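Local coordinates for cell division control protein 73 (Saccharomyces cerevisiae, PDB 3V46), which serves in the PAF1 complex during RNA polymerase II transcription and, through this C-terminal Ras-like domain, promotes association of that complex with chromatin, at residues Asp86-Ile91 with Gln113-Tyr118. Sequence-based numbering, arbitrary orientation.
Sequences DRVVAI and QRCKGY
Ile91 and its neighbours Lys116 and Tyr118 show how two parallel strands pair through their backbones. Ile91 N donates to Lys116 O at 2.8 Å, and Ile91 O accepts from Tyr118 N at 2.9 Å, so one residue uses both backbone groups on the same neighbouring strand. CA-H...O contacts accompany these bonds: Ala90 CA approaches Lys116 O at 3.2 Å, and Gly117 CA approaches Ile91 O.

Two waters bridge the segments on the N-terminal side of these bonds. One molecule donates to Val89 O and accepts from Lys116 N, bridging the two backbones. A second, donating to Asp86 OD1 and accepting from Arg114 NH2 at the edge of the guanidinium, links opposite charges whose nearest atoms, OD1 and NH2, stay 4.5 Å apart.

Apolar packing occupies both faces of the sheet. On one, Ile91 CD1 rests against Cys115 CB at 3.9 Å; with SG anti to the carbonyl carbon (chi1 -60°), the sulfur lies near Val88 CG1. On the other, Ala90 CB meets the rim of the Tyr118 ring at CE1, 4.0 Å away and in the ring plane. Helix 149-166 covers this second face: its Ser159 hydrogen-bonds Tyr118 OH and its Leu160 touches Ala90. Lys116 CB lies 3.5 Å from Val89 O, beyond its carbonyl, while its NZ reaches a salt bridge with Glu137 on the next strand.

Strand 88-92, helix 108-114 and strand 116-122 form a beta-alpha-beta crossover, the building unit of the Ras-like fold, which this domain adopts without binding GTP.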
loop_
_atom_site.group_PDB
_atom_site.type_symbol
_atom_site.label_atom_id
_atom_site.label_comp_id
_atom_site.label_asym_id
_atom_site.label_seq_id
_atom_site.Cartn_x
_atom_site.Cartn_y
_atom_site.Cartn_z
ATOM N N ASP A 86 0.007 -0.529 15.433
ATOM C CA ASP A 86 0.776 -1.771 15.406
ATOM C C ASP A 86 0.276 -2.704 14.316
ATOM O O ASP A 86 0.968 -3.661 13.953
ATOM C CB ASP A 86 0.694 -2.501 16.746
ATOM C CG ASP A 86 1.334 -1.735 17.875
ATOM O OD1 ASP A 86 2.326 -1.023 17.622
ATOM O OD2 ASP A 86 0.848 -1.854 19.027
ATOM N N ARG A 87 -0.930 -2.429 13.811
ATOM C CA ARG A 87 -1.581 -3.262 12.802
ATOM C C ARG A 87 -1.220 -2.849 11.382
ATOM O O ARG A 87 -1.572 -3.534 10.431
ATOM C CB ARG A 87 -3.104 -3.197 12.962
ATOM C CG ARG A 87 -3.622 -3.853 14.245
ATOM C CD ARG A 87 -5.070 -3.480 14.525
ATOM N NE ARG A 87 -5.972 -3.860 13.444
ATOM C CZ ARG A 87 -7.253 -3.517 13.384
ATOM N NH1 ARG A 87 -7.797 -2.798 14.357
ATOM N NH2 ARG A 87 -7.997 -3.895 12.358
ATOM N N VAL A 88 -0.542 -1.716 11.228
ATOM C CA VAL A 88 -0.196 -1.222 9.897
ATOM C C VAL A 88 0.965 -2.050 9.356
ATOM O O VAL A 88 2.045 -2.083 9.950
ATOM C CB VAL A 88 0.159 0.279 9.937
ATOM C CG1 VAL A 88 0.689 0.759 8.590
ATOM C CG2 VAL A 88 -1.055 1.101 10.334
ATOM N N VAL A 89 0.725 -2.736 8.241
ATOM C CA VAL A 89 1.703 -3.668 7.669
ATOM C C VAL A 89 2.303 -3.165 6.361
ATOM O O VAL A 89 3.343 -3.652 5.926
ATOM C CB VAL A 89 1.100 -5.077 7.444
ATOM C CG1 VAL A 89 0.670 -5.692 8.767
ATOM C CG2 VAL A 89 -0.065 -5.033 6.475
ATOM N N ALA A 90 1.659 -2.187 5.726
ATOM C CA ALA A 90 2.193 -1.599 4.501
ATOM C C ALA A 90 1.685 -0.189 4.354
ATOM O O ALA A 90 0.549 0.122 4.733
ATOM C CB ALA A 90 1.807 -2.435 3.288
ATOM N N ILE A 91 2.540 0.653 3.780
ATOM C CA ILE A 91 2.238 2.049 3.529
ATOM C C ILE A 91 2.627 2.370 2.095
ATOM O O ILE A 91 3.790 2.207 1.704
ATOM C CB ILE A 91 3.003 2.964 4.507
ATOM C CG1 ILE A 91 2.588 2.647 5.962
ATOM C CG2 ILE A 91 2.745 4.439 4.189
ATOM C CD1 ILE A 91 3.383 3.365 7.002
ATOM N N GLN A 113 11.531 1.615 8.895
ATOM C CA GLN A 113 12.292 0.576 9.557
ATOM C C GLN A 113 11.347 -0.465 10.146
ATOM O O GLN A 113 11.721 -1.620 10.326
ATOM C CB GLN A 113 13.168 1.170 10.657
ATOM C CG GLN A 113 14.515 1.655 10.170
ATOM C CD GLN A 113 15.435 2.054 11.308
ATOM O OE1 GLN A 113 15.415 3.197 11.770
ATOM N NE2 GLN A 113 16.253 1.110 11.764
ATOM N N ARG A 114 10.115 -0.064 10.441
ATOM C CA ARG A 114 9.198 -0.976 11.105
ATOM C C ARG A 114 7.898 -1.249 10.349
ATOM O O ARG A 114 7.169 -2.172 10.721
ATOM C CB ARG A 114 8.903 -0.482 12.521
ATOM C CG ARG A 114 8.227 0.861 12.593
ATOM C CD ARG A 114 8.123 1.302 14.043
ATOM N NE ARG A 114 7.342 0.347 14.818
ATOM C CZ ARG A 114 7.538 0.066 16.104
ATOM N NH1 ARG A 114 8.497 0.668 16.795
ATOM N NH2 ARG A 114 6.759 -0.822 16.699
ATOM N N CYS A 115 7.617 -0.469 9.298
ATOM C CA CYS A 115 6.471 -0.706 8.419
ATOM C C CYS A 115 6.999 -0.755 6.992
ATOM O O CYS A 115 7.820 0.067 6.596
ATOM C CB CYS A 115 5.398 0.406 8.495
ATOM S SG CYS A 115 4.614 0.720 10.116
ATOM N N LYS A 116 6.509 -1.704 6.213
ATOM C CA LYS A 116 6.904 -1.836 4.823
ATOM C C LYS A 116 6.325 -0.710 3.981
ATOM O O LYS A 116 5.122 -0.475 3.985
ATOM C CB LYS A 116 6.428 -3.187 4.298
ATOM C CG LYS A 116 6.658 -3.386 2.836
ATOM C CD LYS A 116 8.042 -3.870 2.585
ATOM C CE LYS A 116 8.257 -4.165 1.116
ATOM N NZ LYS A 116 9.661 -4.536 0.867
ATOM N N GLY A 117 7.194 0.001 3.272
ATOM C CA GLY A 117 6.777 1.067 2.386
ATOM C C GLY A 117 6.917 0.717 0.912
ATOM O O GLY A 117 7.818 -0.031 0.513
ATOM N N TYR A 118 6.014 1.277 0.113
ATOM C CA TYR A 118 6.011 1.125 -1.338
ATOM C C TYR A 118 5.858 2.490 -1.982
ATOM O O TYR A 118 5.180 3.368 -1.442
ATOM C CB TYR A 118 4.841 0.248 -1.805
ATOM C CG TYR A 118 4.913 -1.181 -1.337
ATOM C CD1 TYR A 118 4.337 -1.566 -0.136
ATOM C CD2 TYR A 118 5.566 -2.145 -2.085
ATOM C CE1 TYR A 118 4.392 -2.852 0.298
ATOM C CE2 TYR A 118 5.627 -3.460 -1.650
ATOM C CZ TYR A 118 5.033 -3.799 -0.457
ATOM O OH TYR A 118 5.087 -5.094 -0.000
HETATM O O HOH W 1 4.256 -2.234 16.104
HETATM O O HOH W 2 5.206 -3.955 7.750
#